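Local structure of endo-polygalacturonase (Pectobacterium carotovorum subsp. carotovorum, 1BHE) at residues N77-V91 and Q122-W134. The protein hydrolyses the alpha-1,4-glycosidic bonds between galacturonosyl units of polygalacturonic acid and takes part in the maceration and soft-rotting of plant tissue. Numbering follows the deposited sequence.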
ATOM      1  N   ASN A  77     -13.214  17.168   2.100  1.00 11.16           N
ATOM      2  CA  ASN A  77     -12.273  17.851   1.221  1.00 12.11           C
ATOM      3  C   ASN A  77     -11.871  19.189   1.844  1.00 12.73           C
ATOM      4  O   ASN A  77     -12.165  20.273   1.347  1.00 12.52           O
ATOM      5  CB  ASN A  77     -12.862  18.042  -0.175  1.00 12.83           C
ATOM      6  CG  ASN A  77     -14.142  18.841  -0.230  1.00 13.59           C
ATOM      7  OD1 ASN A  77     -14.985  18.762   0.666  1.00 14.58           O
ATOM      8  ND2 ASN A  77     -14.319  19.644  -1.276  1.00 13.15           N
ATOM      9  N   ASN A  78     -11.157  19.115   2.960  1.00 13.26           N
ATOM     10  CA  ASN A  78     -10.722  20.264   3.732  1.00 14.20           C
ATOM     11  C   ASN A  78      -9.357  19.987   4.346  1.00 13.87           C
ATOM     12  O   ASN A  78      -9.207  19.036   5.112  1.00 13.71           O
ATOM     13  CB  ASN A  78     -11.750  20.563   4.838  1.00 14.83           C
ATOM     14  CG  ASN A  78     -11.445  21.900   5.493  1.00 15.94           C
ATOM     15  OD1 ASN A  78     -10.570  21.980   6.352  1.00 16.56           O
ATOM     16  ND2 ASN A  78     -12.111  22.952   5.030  1.00 16.61           N
ATOM     17  N   ALA A  79      -8.366  20.809   4.029  1.00 14.03           N
ATOM     18  CA  ALA A  79      -7.008  20.583   4.510  1.00 14.02           C
ATOM     19  C   ALA A  79      -6.847  20.831   5.998  1.00 14.13           C
ATOM     20  O   ALA A  79      -6.204  20.040   6.691  1.00 13.48           O
ATOM     21  CB  ALA A  79      -6.035  21.421   3.696  1.00 14.64           C
ATOM     22  N   LYS A  80      -7.473  21.878   6.532  1.00 14.71           N
ATOM     23  CA  LYS A  80      -7.408  22.170   7.959  1.00 14.70           C
ATOM     24  C   LYS A  80      -7.995  21.052   8.809  1.00 14.20           C
ATOM     25  O   LYS A  80      -7.501  20.777   9.907  1.00 13.48           O
ATOM     26  CB  LYS A  80      -8.098  23.498   8.289  1.00 16.17           C
ATOM     27  CG  LYS A  80      -8.014  23.874   9.758  1.00 17.96           C
ATOM     28  CD  LYS A  80      -8.606  25.250  10.035  1.00 19.74           C
ATOM     29  CE  LYS A  80      -8.417  25.612  11.506  1.00 20.58           C
ATOM     30  NZ  LYS A  80      -9.652  26.238  12.061  1.00 22.24           N
ATOM     31  N   SER A  81      -8.987  20.325   8.307  1.00 13.92           N
ATOM     32  CA  SER A  81      -9.588  19.214   9.018  1.00 14.15           C
ATOM     33  C   SER A  81      -8.625  18.066   9.298  1.00 13.66           C
ATOM     34  O   SER A  81      -8.877  17.313  10.238  1.00 13.11           O
ATOM     35  CB  SER A  81     -10.806  18.680   8.250  1.00 14.55           C
ATOM     36  OG  SER A  81     -11.903  19.564   8.409  1.00 16.24           O
ATOM     37  N   PHE A  82      -7.564  17.904   8.516  1.00 13.61           N
ATOM     38  CA  PHE A  82      -6.593  16.841   8.692  1.00 13.61           C
ATOM     39  C   PHE A  82      -5.253  17.318   9.236  1.00 14.46           C
ATOM     40  O   PHE A  82      -4.319  16.517   9.366  1.00 14.42           O
ATOM     41  CB  PHE A  82      -6.363  16.133   7.333  1.00 12.62           C
ATOM     42  CG  PHE A  82      -7.553  15.316   6.906  1.00 11.74           C
ATOM     43  CD1 PHE A  82      -8.595  15.884   6.197  1.00 11.34           C
ATOM     44  CD2 PHE A  82      -7.633  13.969   7.234  1.00 11.15           C
ATOM     45  CE1 PHE A  82      -9.700  15.133   5.829  1.00 11.36           C
ATOM     46  CE2 PHE A  82      -8.724  13.213   6.865  1.00 10.56           C
ATOM     47  CZ  PHE A  82      -9.766  13.792   6.161  1.00 11.01           C
ATOM     48  N   GLU A  83      -5.103  18.609   9.535  1.00 14.83           N
ATOM     49  CA  GLU A  83      -3.803  19.101   9.997  1.00 15.84           C
ATOM     50  C   GLU A  83      -3.460  18.600  11.396  1.00 16.47           C
ATOM     51  O   GLU A  83      -4.345  18.362  12.217  1.00 15.72           O
ATOM     52  CB  GLU A  83      -3.749  20.634   9.979  1.00 15.65           C
ATOM     53  CG  GLU A  83      -4.446  21.303  11.151  1.00 16.54           C
ATOM     54  CD  GLU A  83      -4.444  22.817  11.088  1.00 16.77           C
ATOM     55  OE1 GLU A  83      -4.149  23.375  10.012  1.00 17.53           O
ATOM     56  OE2 GLU A  83      -4.752  23.458  12.112  1.00 16.44           O
ATOM     57  N   ASN A  84      -2.157  18.489  11.668  1.00 16.93           N
ATOM     58  CA  ASN A  84      -1.713  18.102  13.007  1.00 17.96           C
ATOM     59  C   ASN A  84      -0.953  19.284  13.615  1.00 18.63           C
ATOM     60  O   ASN A  84      -0.432  19.222  14.724  1.00 18.53           O
ATOM     61  CB  ASN A  84      -0.905  16.817  13.043  1.00 18.03           C
ATOM     62  CG  ASN A  84       0.204  16.702  12.026  1.00 18.53           C
ATOM     63  OD1 ASN A  84       0.917  17.664  11.726  1.00 18.60           O
ATOM     64  ND2 ASN A  84       0.383  15.506  11.471  1.00 18.26           N
ATOM     65  N   ALA A  85      -0.937  20.393  12.882  1.00 19.45           N
ATOM     66  CA  ALA A  85      -0.328  21.638  13.339  1.00 20.30           C
ATOM     67  C   ALA A  85      -0.840  22.780  12.468  1.00 20.94           C
ATOM     68  O   ALA A  85      -1.322  22.548  11.361  1.00 21.11           O
ATOM     69  CB  ALA A  85       1.186  21.551  13.323  1.00 20.72           C
ATOM     70  N   PRO A  86      -0.839  23.997  13.000  1.00 21.61           N
ATOM     71  CA  PRO A  86      -1.325  25.164  12.289  1.00 21.28           C
ATOM     72  C   PRO A  86      -0.800  25.260  10.868  1.00 20.76           C
ATOM     73  O   PRO A  86       0.398  25.418  10.627  1.00 20.34           O
ATOM     74  CB  PRO A  86      -0.851  26.341  13.136  1.00 21.78           C
ATOM     75  CG  PRO A  86      -0.637  25.789  14.498  1.00 22.08           C
ATOM     76  CD  PRO A  86      -0.292  24.337  14.336  1.00 21.71           C
ATOM     77  N   SER A  87      -1.689  25.125   9.885  1.00 20.03           N
ATOM     78  CA  SER A  87      -1.349  25.214   8.475  1.00 19.55           C
ATOM     79  C   SER A  87      -0.371  24.161   7.977  1.00 18.57           C
ATOM     80  O   SER A  87       0.315  24.380   6.970  1.00 18.29           O
ATOM     81  CB  SER A  87      -0.752  26.602   8.172  1.00 20.47           C
ATOM     82  OG  SER A  87      -1.689  27.636   8.388  1.00 20.90           O
ATOM     83  N   SER A  88      -0.306  22.998   8.618  1.00 17.94           N
ATOM     84  CA  SER A  88       0.630  21.953   8.238  1.00 16.82           C
ATOM     85  C   SER A  88       0.156  21.052   7.110  1.00 16.21           C
ATOM     86  O   SER A  88       0.985  20.335   6.544  1.00 15.74           O
ATOM     87  CB  SER A  88       0.949  21.083   9.465  1.00 16.92           C
ATOM     88  OG  SER A  88      -0.229  20.481   9.979  1.00 16.94           O
ATOM     89  N   CYS A  89      -1.127  21.072   6.792  1.00 15.61           N
ATOM     90  CA  CYS A  89      -1.706  20.164   5.803  1.00 14.90           C
ATOM     91  C   CYS A  89      -2.145  20.850   4.523  1.00 15.01           C
ATOM     92  O   CYS A  89      -2.517  22.024   4.506  1.00 14.53           O
ATOM     93  CB  CYS A  89      -2.896  19.462   6.475  1.00 14.22           C
ATOM     94  SG  CYS A  89      -3.609  18.045   5.621  1.00 12.57           S
ATOM     95  N   GLY A  90      -2.058  20.136   3.402  1.00 14.73           N
ATOM     96  CA  GLY A  90      -2.468  20.654   2.107  1.00 15.27           C
ATOM     97  C   GLY A  90      -1.514  21.686   1.533  1.00 16.22           C
ATOM     98  O   GLY A  90      -1.912  22.586   0.793  1.00 15.86           O
ATOM     99  N   VAL A  91      -0.242  21.585   1.889  1.00 16.90           N
ATOM    100  CA  VAL A  91       0.810  22.488   1.450  1.00 18.24           C
ATOM    101  C   VAL A  91       2.021  21.687   0.981  1.00 18.95           C
ATOM    102  O   VAL A  91       2.104  20.480   1.205  1.00 18.02           O
ATOM    103  CB  VAL A  91       1.277  23.437   2.573  1.00 18.37           C
ATOM    104  CG1 VAL A  91       0.214  24.465   2.926  1.00 18.69           C
ATOM    105  CG2 VAL A  91       1.684  22.651   3.813  1.00 18.16           C
ATOM    106  N   GLN A 122     -11.459  11.257  -1.755  1.00  7.57           N
ATOM    107  CA  GLN A 122     -11.655  12.499  -2.497  1.00  8.43           C
ATOM    108  C   GLN A 122     -10.319  13.134  -2.870  1.00  9.16           C
ATOM    109  O   GLN A 122     -10.136  14.350  -2.754  1.00  8.94           O
ATOM    110  CB  GLN A 122     -12.469  13.505  -1.679  1.00  9.43           C
ATOM    111  CG  GLN A 122     -13.862  13.071  -1.273  1.00  9.91           C
ATOM    112  CD  GLN A 122     -14.821  14.244  -1.174  1.00 10.23           C
ATOM    113  OE1 GLN A 122     -15.468  14.586  -2.164  1.00 10.03           O
ATOM    114  NE2 GLN A 122     -14.895  14.885  -0.013  1.00  9.79           N
ATOM    115  N   GLY A 123      -9.374  12.330  -3.352  1.00  9.28           N
ATOM    116  CA  GLY A 123      -8.052  12.810  -3.727  1.00 10.23           C
ATOM    117  C   GLY A 123      -8.116  13.878  -4.814  1.00 11.37           C
ATOM    118  O   GLY A 123      -7.296  14.792  -4.824  1.00 10.43           O
ATOM    119  N   GLY A 124      -8.993  13.699  -5.798  1.00 11.76           N
ATOM    120  CA  GLY A 124      -9.104  14.597  -6.921  1.00 12.31           C
ATOM    121  C   GLY A 124     -10.138  15.698  -6.812  1.00 13.39           C
ATOM    122  O   GLY A 124     -10.383  16.372  -7.815  1.00 12.70           O
ATOM    123  N   VAL A 125     -10.695  15.954  -5.638  1.00 13.61           N
ATOM    124  CA  VAL A 125     -11.686  17.008  -5.454  1.00 13.84           C
ATOM    125  C   VAL A 125     -11.065  18.300  -4.952  1.00 13.89           C
ATOM    126  O   VAL A 125     -10.279  18.298  -4.002  1.00 13.04           O
ATOM    127  CB  VAL A 125     -12.763  16.548  -4.446  1.00 14.04           C
ATOM    128  CG1 VAL A 125     -13.835  17.613  -4.250  1.00 14.69           C
ATOM    129  CG2 VAL A 125     -13.391  15.245  -4.924  1.00 14.24           C
ATOM    130  N   LYS A 126     -11.412  19.427  -5.580  1.00 14.37           N
ATOM    131  CA  LYS A 126     -10.903  20.712  -5.104  1.00 14.30           C
ATOM    132  C   LYS A 126     -11.206  20.851  -3.613  1.00 14.18           C
ATOM    133  O   LYS A 126     -12.338  20.629  -3.186  1.00 14.37           O
ATOM    134  CB  LYS A 126     -11.518  21.892  -5.863  1.00 15.13           C
ATOM    135  CG  LYS A 126     -11.068  23.251  -5.336  1.00 14.94           C
ATOM    136  CD  LYS A 126     -11.824  24.385  -6.010  1.00 15.48           C
ATOM    137  CE  LYS A 126     -11.391  25.729  -5.449  1.00 15.58           C
ATOM    138  NZ  LYS A 126     -11.587  25.796  -3.969  1.00 14.98           N
ATOM    139  N   LEU A 127     -10.197  21.207  -2.832  1.00 14.61           N
ATOM    140  CA  LEU A 127     -10.409  21.401  -1.396  1.00 15.47           C
ATOM    141  C   LEU A 127     -11.242  22.653  -1.160  1.00 16.23           C
ATOM    142  O   LEU A 127     -11.210  23.587  -1.967  1.00 16.23           O
ATOM    143  CB  LEU A 127      -9.049  21.498  -0.700  1.00 15.15           C
ATOM    144  CG  LEU A 127      -8.109  20.305  -0.922  1.00 15.20           C
ATOM    145  CD1 LEU A 127      -6.725  20.587  -0.356  1.00 14.88           C
ATOM    146  CD2 LEU A 127      -8.709  19.050  -0.302  1.00 15.00           C
ATOM    147  N   GLN A 128     -11.975  22.712  -0.054  1.00 16.99           N
ATOM    148  CA  GLN A 128     -12.779  23.873   0.308  1.00 18.36           C
ATOM    149  C   GLN A 128     -11.877  25.047   0.706  1.00 18.89           C
ATOM    150  O   GLN A 128     -12.141  26.233   0.597  1.00 18.33           O
ATOM    151  CB  GLN A 128     -13.674  23.553   1.508  1.00 19.16           C
ATOM    152  CG  GLN A 128     -14.643  22.400   1.305  1.00 20.61           C
ATOM    153  CD  GLN A 128     -15.315  21.957   2.592  1.00 21.51           C
ATOM    154  OE1 GLN A 128     -14.944  22.374   3.692  1.00 22.09           O
ATOM    155  NE2 GLN A 128     -16.322  21.100   2.475  1.00 22.02           N
ATOM    156  N   ASP A 129     -10.750  24.674   1.256  1.00 19.20           N
ATOM    157  CA  ASP A 129      -9.652  25.360   1.832  1.00 20.01           C
ATOM    158  C   ASP A 129      -8.545  25.872   0.934  1.00 19.23           C
ATOM    159  O   ASP A 129      -7.704  26.673   1.367  1.00 18.95           O
ATOM    160  CB  ASP A 129      -8.979  24.246   2.714  1.00 21.94           C
ATOM    161  CG  ASP A 129      -8.865  24.742   4.139  1.00 23.31           C
ATOM    162  OD1 ASP A 129      -9.330  25.883   4.379  1.00 25.09           O
ATOM    163  OD2 ASP A 129      -8.308  24.010   4.972  1.00 23.18           O
ATOM    164  N   LYS A 130      -8.378  25.277  -0.244  1.00 18.20           N
ATOM    165  CA  LYS A 130      -7.286  25.637  -1.144  1.00 17.45           C
ATOM    166  C   LYS A 130      -7.809  25.775  -2.571  1.00 17.02           C
ATOM    167  O   LYS A 130      -8.936  25.388  -2.862  1.00 16.60           O
ATOM    168  CB  LYS A 130      -6.167  24.597  -1.125  1.00 16.97           C
ATOM    169  CG  LYS A 130      -5.555  24.200   0.197  1.00 16.41           C
ATOM    170  CD  LYS A 130      -4.715  25.315   0.803  1.00 16.87           C
ATOM    171  CE  LYS A 130      -4.128  24.899   2.140  1.00 16.82           C
ATOM    172  NZ  LYS A 130      -3.499  26.040   2.862  1.00 16.67           N
ATOM    173  N   LYS A 131      -6.972  26.277  -3.479  1.00 17.23           N
ATOM    174  CA  LYS A 131      -7.363  26.418  -4.879  1.00 17.23           C
ATOM    175  C   LYS A 131      -7.335  25.086  -5.620  1.00 17.23           C
ATOM    176  O   LYS A 131      -7.904  24.948  -6.704  1.00 17.37           O
ATOM    177  CB  LYS A 131      -6.416  27.399  -5.588  1.00 17.38           C
ATOM    178  CG  LYS A 131      -6.839  28.856  -5.478  1.00 17.23           C
ATOM    179  CD  LYS A 131      -6.118  29.711  -6.512  1.00 17.72           C
ATOM    180  CE  LYS A 131      -6.758  29.548  -7.883  1.00 18.11           C
ATOM    181  NZ  LYS A 131      -6.192  30.505  -8.875  1.00 18.57           N
ATOM    182  N   VAL A 132      -6.614  24.110  -5.075  1.00 16.93           N
ATOM    183  CA  VAL A 132      -6.386  22.838  -5.741  1.00 15.93           C
ATOM    184  C   VAL A 132      -6.888  21.627  -4.957  1.00 15.23           C
ATOM    185  O   VAL A 132      -7.265  21.718  -3.794  1.00 14.24           O
ATOM    186  CB  VAL A 132      -4.869  22.629  -5.961  1.00 16.31           C
ATOM    187  CG1 VAL A 132      -4.316  23.540  -7.044  1.00 17.04           C
ATOM    188  CG2 VAL A 132      -4.116  22.822  -4.651  1.00 16.67           C
ATOM    189  N   SER A 133      -6.822  20.474  -5.619  1.00 13.97           N
ATOM    190  CA  SER A 133      -7.152  19.195  -5.003  1.00 13.07           C
ATOM    191  C   SER A 133      -5.892  18.610  -4.369  1.00 12.40           C
ATOM    192  O   SER A 133      -4.799  19.134  -4.597  1.00 12.42           O
ATOM    193  CB  SER A 133      -7.637  18.206  -6.064  1.00 13.15           C
ATOM    194  OG  SER A 133      -6.575  17.849  -6.937  1.00 12.91           O
ATOM    195  N   TRP A 134      -6.028  17.511  -3.630  1.00 11.00           N
ATOM    196  CA  TRP A 134      -4.854  16.874  -3.038  1.00 10.57           C
ATOM    197  C   TRP A 134      -3.875  16.405  -4.115  1.00 10.25           C
ATOM    198  O   TRP A 134      -2.660  16.565  -3.964  1.00 10.69           O
ATOM    199  CB  TRP A 134      -5.254  15.667  -2.210  1.00  9.65           C
ATOM    200  CG  TRP A 134      -6.121  15.822  -1.012  1.00  9.28           C
ATOM    201  CD1 TRP A 134      -7.371  15.277  -0.863  1.00  9.18           C
ATOM    202  CD2 TRP A 134      -5.836  16.489   0.217  1.00  8.72           C
ATOM    203  NE1 TRP A 134      -7.878  15.582   0.374  1.00  8.90           N
ATOM    204  CE2 TRP A 134      -6.953  16.325   1.058  1.00  8.87           C
ATOM    205  CE3 TRP A 134      -4.745  17.227   0.686  1.00  8.94           C
ATOM    206  CZ2 TRP A 134      -7.018  16.867   2.341  1.00  8.80           C
ATOM    207  CZ3 TRP A 134      -4.808  17.759   1.961  1.00  9.31           C
ATOM    208  CH2 TRP A 134      -5.935  17.578   2.775  1.00  9.53           C
TER
HETATM  209  O   HOH W   1     -17.178  16.872   0.864  1.00 33.19           O
HETATM  210  O   HOH W   2      -2.599  24.679   5.062  1.00 17.36           O
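The outer atoms of the W134 six-membered ring meet A79, F82, C89 and G90: W134 CH2 lies 3.6 Å from A79 CA, W134 CZ3 packs on G90 CA, and G90 N sits at the ring edge, in plane. One face of the indole carries L127 CD2, offset toward the rim. C89 SG, disulfide-bonded to C99, meets the same ring obliquely, 3.7 Å from W134 CH2, and F82 CD1 approaches W134 CZ2 obliquely, with N78 O in plane at the phenyl edge. Beside this apolar patch the two loops are tied by polar groups. Q128 N donates to N77 O (2.8 Å); chi1 of 59° places N77 CG between the backbone N and the carbonyl carbon, and from there ND2 reaches K126 O at 2.9 Å, in the carbonyl plane. The N78 and Q128 amide planes are 74° apart; N78 ND2 bonds to Q128 OE1 (3.2 Å) from a position tilted off the carbonyl plane. N78 OD1 takes S81 N on a lone pair, an Asx motif spanning the helical-like residues 79-81, and D129 OD2 receives K80 N at 2.8 Å, nearly along its C-O axis. A water links K130 NZ to C89 O. Away from the probable active-site residues D223 and H251, the contact joins loops that follow strands 72-75 and 118-120, paired in parallel on successive coils, as in the right-handed parallel beta-helix of family 28 glycosyl hydrolases.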